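Local coordinates for protein iron transport multicopper oxidase FET3 (Saccharomyces cerevisiae, PDB 1ZPU) that oxidises ferrous to ferric iron with four copper ions and molecular oxygen, supplying high-affinity iron uptake, and also acts as a cuprous oxidase, at residues E134-L146 with P165-L178. Numbering follows the deposited sequence.
Sequences ELSLSLSEWYHDL and PIPQNLIVNNTMNL. With NAG (2-acetamido-2-deoxy-beta-D-glucopyranose), chain G; NAG (2-acetamido-2-deoxy-beta-D-glucopyranose), chain H; MAN (alpha-D-mannopyranose), chain B; NAG (2-acetamido-2-deoxy-beta-D-glucopyranose), chain C.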
loop_
_atom_site.group_PDB
_atom_site.type_symbol
_atom_site.label_atom_id
_atom_site.label_comp_id
_atom_site.label_asym_id
_atom_site.label_seq_id
_atom_site.Cartn_x
_atom_site.Cartn_y
_atom_site.Cartn_z
ATOM N N GLU A 134 8.485 -0.519 -23.162
ATOM C CA GLU A 134 7.947 -0.394 -21.818
ATOM C C GLU A 134 8.949 -0.809 -20.722
ATOM O O GLU A 134 9.791 -1.691 -20.924
ATOM C CB GLU A 134 6.660 -1.196 -21.718
ATOM C CG GLU A 134 6.804 -2.640 -22.151
ATOM C CD GLU A 134 5.872 -3.556 -21.372
ATOM O OE1 GLU A 134 5.950 -3.544 -20.107
ATOM O OE2 GLU A 134 5.066 -4.274 -22.022
ATOM N N LEU A 135 8.855 -0.147 -19.570
ATOM C CA LEU A 135 9.681 -0.446 -18.390
ATOM C C LEU A 135 9.004 0.076 -17.129
ATOM O O LEU A 135 7.959 0.728 -17.191
ATOM C CB LEU A 135 11.063 0.203 -18.502
ATOM C CG LEU A 135 11.164 1.720 -18.318
ATOM C CD1 LEU A 135 12.553 2.100 -17.863
ATOM C CD2 LEU A 135 10.791 2.424 -19.589
ATOM N N SER A 136 9.613 -0.185 -15.980
ATOM C CA SER A 136 9.132 0.385 -14.732
ATOM C C SER A 136 10.267 1.038 -13.971
ATOM O O SER A 136 11.436 0.769 -14.237
ATOM C CB SER A 136 8.476 -0.677 -13.852
ATOM O OG SER A 136 7.610 -1.522 -14.591
ATOM N N LEU A 137 9.913 1.912 -13.037
ATOM C CA LEU A 137 10.859 2.421 -12.083
ATOM C C LEU A 137 10.234 2.237 -10.716
ATOM O O LEU A 137 9.089 2.655 -10.501
ATOM C CB LEU A 137 11.133 3.892 -12.319
ATOM C CG LEU A 137 11.672 4.364 -13.660
ATOM C CD1 LEU A 137 11.809 5.860 -13.584
ATOM C CD2 LEU A 137 13.008 3.736 -13.984
ATOM N N SER A 138 10.968 1.602 -9.803
ATOM C CA SER A 138 10.513 1.427 -8.437
ATOM C C SER A 138 11.176 2.459 -7.548
ATOM O O SER A 138 12.331 2.280 -7.146
ATOM C CB SER A 138 10.887 0.034 -7.928
ATOM O OG SER A 138 10.286 -0.997 -8.695
ATOM N N LEU A 139 10.459 3.535 -7.244
ATOM C CA LEU A 139 10.942 4.544 -6.315
ATOM C C LEU A 139 10.740 4.060 -4.876
ATOM O O LEU A 139 9.737 3.394 -4.555
ATOM C CB LEU A 139 10.202 5.864 -6.516
ATOM C CG LEU A 139 9.835 6.338 -7.927
ATOM C CD1 LEU A 139 8.989 7.624 -7.879
ATOM C CD2 LEU A 139 11.072 6.564 -8.732
ATOM N N SER A 140 11.692 4.407 -4.011
ATOM C CA SER A 140 11.610 4.060 -2.594
ATOM C C SER A 140 12.528 4.946 -1.777
ATOM O O SER A 140 13.367 5.613 -2.351
ATOM C CB SER A 140 11.988 2.592 -2.386
ATOM O OG SER A 140 11.934 2.266 -1.017
ATOM N N GLU A 141 12.362 4.973 -0.456
ATOM C CA GLU A 141 13.410 5.520 0.420
ATOM C C GLU A 141 14.226 4.352 0.966
ATOM O O GLU A 141 13.786 3.203 0.881
ATOM C CB GLU A 141 12.841 6.371 1.559
ATOM C CG GLU A 141 12.213 5.575 2.718
ATOM C CD GLU A 141 10.862 4.970 2.364
ATOM O OE1 GLU A 141 9.852 5.729 2.376
ATOM O OE2 GLU A 141 10.825 3.739 2.065
ATOM N N TRP A 142 15.400 4.644 1.519
ATOM C CA TRP A 142 16.262 3.601 2.054
ATOM C C TRP A 142 16.815 3.955 3.458
ATOM O O TRP A 142 17.264 5.089 3.702
ATOM C CB TRP A 142 17.384 3.317 1.054
ATOM C CG TRP A 142 18.190 2.137 1.403
ATOM C CD1 TRP A 142 19.502 2.114 1.763
ATOM C CD2 TRP A 142 17.741 0.791 1.439
ATOM N NE1 TRP A 142 19.909 0.830 2.023
ATOM C CE2 TRP A 142 18.842 -0.006 1.840
ATOM C CE3 TRP A 142 16.512 0.173 1.191
ATOM C CZ2 TRP A 142 18.752 -1.378 1.984
ATOM C CZ3 TRP A 142 16.430 -1.211 1.341
ATOM C CH2 TRP A 142 17.547 -1.962 1.732
ATOM N N TYR A 143 16.756 2.987 4.370
ATOM C CA TYR A 143 17.291 3.126 5.730
ATOM C C TYR A 143 18.574 2.348 5.846
ATOM O O TYR A 143 18.772 1.365 5.139
ATOM C CB TYR A 143 16.294 2.609 6.779
ATOM C CG TYR A 143 15.095 3.510 7.005
ATOM C CD1 TYR A 143 14.002 3.466 6.155
ATOM C CD2 TYR A 143 15.060 4.408 8.062
ATOM C CE1 TYR A 143 12.902 4.284 6.344
ATOM C CE2 TYR A 143 13.957 5.239 8.266
ATOM C CZ TYR A 143 12.884 5.165 7.395
ATOM O OH TYR A 143 11.779 5.963 7.570
ATOM N N HIS A 144 19.447 2.790 6.742
ATOM C CA HIS A 144 20.713 2.114 7.008
ATOM C C HIS A 144 20.614 1.112 8.134
ATOM O O HIS A 144 21.505 0.301 8.328
ATOM C CB HIS A 144 21.760 3.149 7.356
ATOM C CG HIS A 144 22.317 3.836 6.158
ATOM N ND1 HIS A 144 23.522 4.509 6.177
ATOM C CD2 HIS A 144 21.857 3.910 4.889
ATOM C CE1 HIS A 144 23.766 4.989 4.971
ATOM N NE2 HIS A 144 22.770 4.641 4.176
ATOM N N ASP A 145 19.538 1.193 8.900
ATOM C CA ASP A 145 19.276 0.235 9.940
ATOM C C ASP A 145 18.038 -0.563 9.574
ATOM O O ASP A 145 17.129 -0.046 8.931
ATOM C CB ASP A 145 19.074 0.950 11.275
ATOM C CG ASP A 145 20.325 1.709 11.734
ATOM O OD1 ASP A 145 21.150 1.140 12.511
ATOM O OD2 ASP A 145 20.480 2.879 11.314
ATOM N N LEU A 146 18.009 -1.822 9.988
ATOM C CA LEU A 146 16.857 -2.690 9.788
ATOM C C LEU A 146 15.665 -2.192 10.583
ATOM O O LEU A 146 15.814 -1.550 11.619
ATOM C CB LEU A 146 17.177 -4.110 10.231
ATOM C CG LEU A 146 18.294 -4.878 9.535
ATOM C CD1 LEU A 146 19.664 -4.522 10.128
ATOM C CD2 LEU A 146 18.007 -6.331 9.752
ATOM N N PRO A 165 11.033 7.410 12.193
ATOM C CA PRO A 165 12.468 7.415 11.880
ATOM C C PRO A 165 12.772 7.936 10.483
ATOM O O PRO A 165 12.082 7.614 9.537
ATOM C CB PRO A 165 12.868 5.943 11.982
ATOM C CG PRO A 165 11.628 5.196 11.955
ATOM C CD PRO A 165 10.547 6.055 12.493
ATOM N N ILE A 166 13.828 8.725 10.378
ATOM C CA ILE A 166 14.185 9.407 9.146
ATOM C C ILE A 166 15.113 8.557 8.287
ATOM O O ILE A 166 16.135 8.079 8.780
ATOM C CB ILE A 166 14.795 10.772 9.490
ATOM C CG1 ILE A 166 13.702 11.642 10.112
ATOM C CG2 ILE A 166 15.365 11.456 8.259
ATOM C CD1 ILE A 166 14.182 12.476 11.233
ATOM N N PRO A 167 14.747 8.357 7.000
ATOM C CA PRO A 167 15.506 7.523 6.055
ATOM C C PRO A 167 16.804 8.200 5.627
ATOM O O PRO A 167 16.979 9.386 5.876
ATOM C CB PRO A 167 14.561 7.391 4.865
ATOM C CG PRO A 167 13.611 8.486 4.969
ATOM C CD PRO A 167 13.558 8.964 6.382
ATOM N N GLN A 168 17.708 7.461 4.991
ATOM C CA GLN A 168 19.018 8.003 4.688
ATOM C C GLN A 168 19.165 8.475 3.263
ATOM O O GLN A 168 20.004 9.327 2.990
ATOM C CB GLN A 168 20.110 7.007 5.053
ATOM C CG GLN A 168 20.513 7.056 6.537
ATOM C CD GLN A 168 19.349 6.737 7.471
ATOM O OE1 GLN A 168 18.997 5.578 7.674
ATOM N NE2 GLN A 168 18.737 7.774 8.024
ATOM N N ASN A 169 18.346 7.931 2.362
ATOM C CA ASN A 169 18.394 8.268 0.945
ATOM C C ASN A 169 17.165 7.825 0.185
ATOM O O ASN A 169 16.465 6.902 0.600
ATOM C CB ASN A 169 19.607 7.609 0.275
ATOM C CG ASN A 169 20.810 8.522 0.218
ATOM O OD1 ASN A 169 20.731 9.680 -0.251
ATOM N ND2 ASN A 169 21.936 8.018 0.700
ATOM N N LEU A 170 16.928 8.476 -0.953
ATOM C CA LEU A 170 15.986 7.977 -1.950
ATOM C C LEU A 170 16.685 7.011 -2.906
ATOM O O LEU A 170 17.828 7.238 -3.307
ATOM C CB LEU A 170 15.374 9.143 -2.748
ATOM C CG LEU A 170 14.436 10.074 -1.967
ATOM C CD1 LEU A 170 13.817 11.133 -2.851
ATOM C CD2 LEU A 170 13.346 9.262 -1.285
ATOM N N ILE A 171 15.993 5.942 -3.280
ATOM C CA ILE A 171 16.512 4.989 -4.246
ATOM C C ILE A 171 15.532 4.725 -5.401
ATOM O O ILE A 171 14.332 4.977 -5.272
ATOM C CB ILE A 171 16.943 3.692 -3.551
ATOM C CG1 ILE A 171 15.786 3.110 -2.727
ATOM C CG2 ILE A 171 18.142 3.957 -2.671
ATOM C CD1 ILE A 171 16.003 1.705 -2.323
ATOM N N VAL A 172 16.074 4.292 -6.540
ATOM C CA VAL A 172 15.302 3.820 -7.701
ATOM C C VAL A 172 15.842 2.472 -8.119
ATOM O O VAL A 172 17.065 2.296 -8.191
ATOM C CB VAL A 172 15.396 4.735 -8.981
ATOM C CG1 VAL A 172 14.105 5.399 -9.252
ATOM C CG2 VAL A 172 16.539 5.749 -8.925
ATOM N N ASN A 173 14.942 1.528 -8.422
ATOM C CA ASN A 173 15.345 0.158 -8.803
ATOM C C ASN A 173 16.453 -0.366 -7.926
ATOM O O ASN A 173 17.361 -1.001 -8.405
ATOM C CB ASN A 173 15.799 0.089 -10.256
ATOM C CG ASN A 173 14.660 -0.098 -11.201
ATOM O OD1 ASN A 173 13.499 0.191 -10.865
ATOM N ND2 ASN A 173 14.981 -0.583 -12.407
ATOM N N ASN A 174 16.382 -0.062 -6.638
ATOM C CA ASN A 174 17.341 -0.538 -5.652
ATOM C C ASN A 174 18.796 -0.109 -5.882
ATOM O O ASN A 174 19.728 -0.844 -5.532
ATOM C CB ASN A 174 17.220 -2.055 -5.464
ATOM C CG ASN A 174 15.832 -2.474 -5.001
ATOM O OD1 ASN A 174 15.458 -2.287 -3.849
ATOM N ND2 ASN A 174 15.062 -3.038 -5.909
ATOM N N THR A 175 18.986 1.072 -6.464
ATOM C CA THR A 175 20.265 1.816 -6.377
ATOM C C THR A 175 20.010 3.298 -6.339
ATOM O O THR A 175 18.883 3.750 -6.191
ATOM C CB THR A 175 21.189 1.663 -7.599
ATOM O OG1 THR A 175 20.403 1.355 -8.749
ATOM C CG2 THR A 175 22.230 0.609 -7.366
ATOM N N MET A 176 21.092 4.040 -6.508
ATOM C CA MET A 176 21.044 5.462 -6.711
ATOM C C MET A 176 21.689 5.783 -8.050
ATOM O O MET A 176 22.360 4.937 -8.638
ATOM C CB MET A 176 21.785 6.163 -5.583
ATOM C CG MET A 176 21.026 6.138 -4.286
ATOM S SD MET A 176 21.664 7.388 -3.180
ATOM C CE MET A 176 20.734 8.845 -3.648
ATOM N N ASN A 177 21.485 7.011 -8.525
ATOM C CA ASN A 177 22.074 7.490 -9.788
ATOM C C ASN A 177 22.067 6.428 -10.897
ATOM O O ASN A 177 23.101 5.996 -11.390
ATOM C CB ASN A 177 23.441 8.171 -9.575
ATOM C CG ASN A 177 24.171 7.649 -8.366
ATOM O OD1 ASN A 177 24.527 6.488 -8.333
ATOM N ND2 ASN A 177 24.414 8.499 -7.376
ATOM N N LEU A 178 20.845 6.040 -11.258
ATOM C CA LEU A 178 20.529 5.023 -12.242
ATOM C C LEU A 178 20.562 5.564 -13.653
ATOM O O LEU A 178 20.200 6.717 -13.906
ATOM C CB LEU A 178 19.109 4.535 -11.981
ATOM C CG LEU A 178 18.493 3.425 -12.827
ATOM C CD1 LEU A 178 19.214 2.099 -12.580
ATOM C CD2 LEU A 178 17.034 3.298 -12.473
HETATM C C1 NAG G . 13.898 -0.951 -13.296
HETATM C C2 NAG G . 14.470 -0.918 -14.717
HETATM C C3 NAG G . 13.453 -1.450 -15.720
HETATM C C4 NAG G . 12.845 -2.794 -15.304
HETATM C C5 NAG G . 12.387 -2.712 -13.862
HETATM C C6 NAG G . 12.042 -4.117 -13.420
HETATM C C7 NAG G . 16.072 0.724 -15.571
HETATM C C8 NAG G . 16.294 2.092 -16.178
HETATM N N2 NAG G . 14.872 0.428 -15.072
HETATM O O3 NAG G . 14.101 -1.616 -16.951
HETATM O O4 NAG G . 11.665 -3.092 -16.032
HETATM O O5 NAG G . 13.431 -2.258 -13.043
HETATM O O6 NAG G . 11.503 -4.118 -12.121
HETATM O O7 NAG G . 17.001 -0.080 -15.552
HETATM C C1 NAG H . 25.535 8.015 -6.570
HETATM C C2 NAG H . 26.230 6.845 -5.866
HETATM C C3 NAG H . 26.556 7.135 -4.401
HETATM C C4 NAG H . 27.241 8.479 -4.201
HETATM C C5 NAG H . 26.402 9.512 -4.958
HETATM C C6 NAG H . 27.021 10.896 -4.956
HETATM C C7 NAG H . 25.466 4.484 -6.186
HETATM C C8 NAG H . 26.395 4.131 -7.314
HETATM N N2 NAG H . 25.303 5.755 -5.827
HETATM O O3 NAG H . 27.376 6.135 -3.847
HETATM O O4 NAG H . 27.289 8.751 -2.811
HETATM O O5 NAG H . 26.357 9.124 -6.314
HETATM O O6 NAG H . 28.174 10.796 -5.764
HETATM O O7 NAG H . 24.808 3.618 -5.618
HETATM C C1 MAN B . 25.490 11.012 2.531
HETATM C C2 MAN B . 24.281 11.341 1.663
HETATM C C3 MAN B . 23.020 11.493 2.501
HETATM C C4 MAN B . 22.869 10.304 3.439
HETATM C C5 MAN B . 24.109 10.140 4.291
HETATM C C6 MAN B . 23.966 8.905 5.160
HETATM O O2 MAN B . 24.069 10.286 0.765
HETATM O O3 MAN B . 21.886 11.554 1.665
HETATM O O4 MAN B . 21.757 10.487 4.270
HETATM O O5 MAN B . 25.214 9.957 3.434
HETATM O O6 MAN B . 25.196 8.708 5.819
HETATM C C1 NAG C . 11.813 -3.970 -17.157
HETATM C C2 NAG C . 10.418 -4.449 -17.527
HETATM C C3 NAG C . 10.478 -5.336 -18.765
HETATM C C4 NAG C . 11.252 -4.715 -19.923
HETATM C C5 NAG C . 12.557 -4.101 -19.424
HETATM C C6 NAG C . 13.192 -3.219 -20.489
HETATM C C7 NAG C . 8.827 -4.754 -15.702
HETATM C C8 NAG C . 8.447 -5.600 -14.519
HETATM N N2 NAG C . 9.822 -5.220 -16.451
HETATM O O3 NAG C . 9.167 -5.659 -19.165
HETATM O O4 NAG C . 11.596 -5.754 -20.807
HETATM O O5 NAG C . 12.351 -3.302 -18.279
HETATM O O6 NAG C . 14.357 -2.635 -19.956
HETATM O O7 NAG C . 8.241 -3.695 -15.944
#
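Y143 lays one ring face over P167, whose CA sits 3.7 Å from the ring centroid in a CH-pi contact; proline offers polarised C-H bonds to the pi face, and its ring limits the backbone. At the ring's edge the Y143 hydroxyl donates to P165 O (OH to O 2.6 Å). A leucine here would probably leave P165 O without its donor and W467 NE1 without its acceptor, and lose the aromatic face over P167. Next door, Q168 spreads its CG over the centre of the H144 ring, while its bent chain (chi2 61°) returns OE1 to H144 N, 3.0 Å away in the carbonyl plane and on a lone pair; NE2 reaches I166 O, so glutamine's amide serves as both acceptor and donor.

Opposite W142 the partner strand fits in two residues, Q168 and N169, a classic beta bulge, with W142 O taking Q168 N at 2.7 Å and N169 N only weakly. Beyond it, S140 and I171 form a hydrogen-bonded pair, and at the far end, where a type I' turn runs from V172 to T175, N173 OD1 receives S138 N almost head-on (3.1 Å), while its ND2 carries an N-glycan. Further out, D17 binds H144 NE2, and W467 meets the Y143 ring edge-to-face. Strand 169-172 is the edge strand, antiparallel to 133-142, of a sheet in the second cupredoxin-like domain, a multicopper oxidase hallmark.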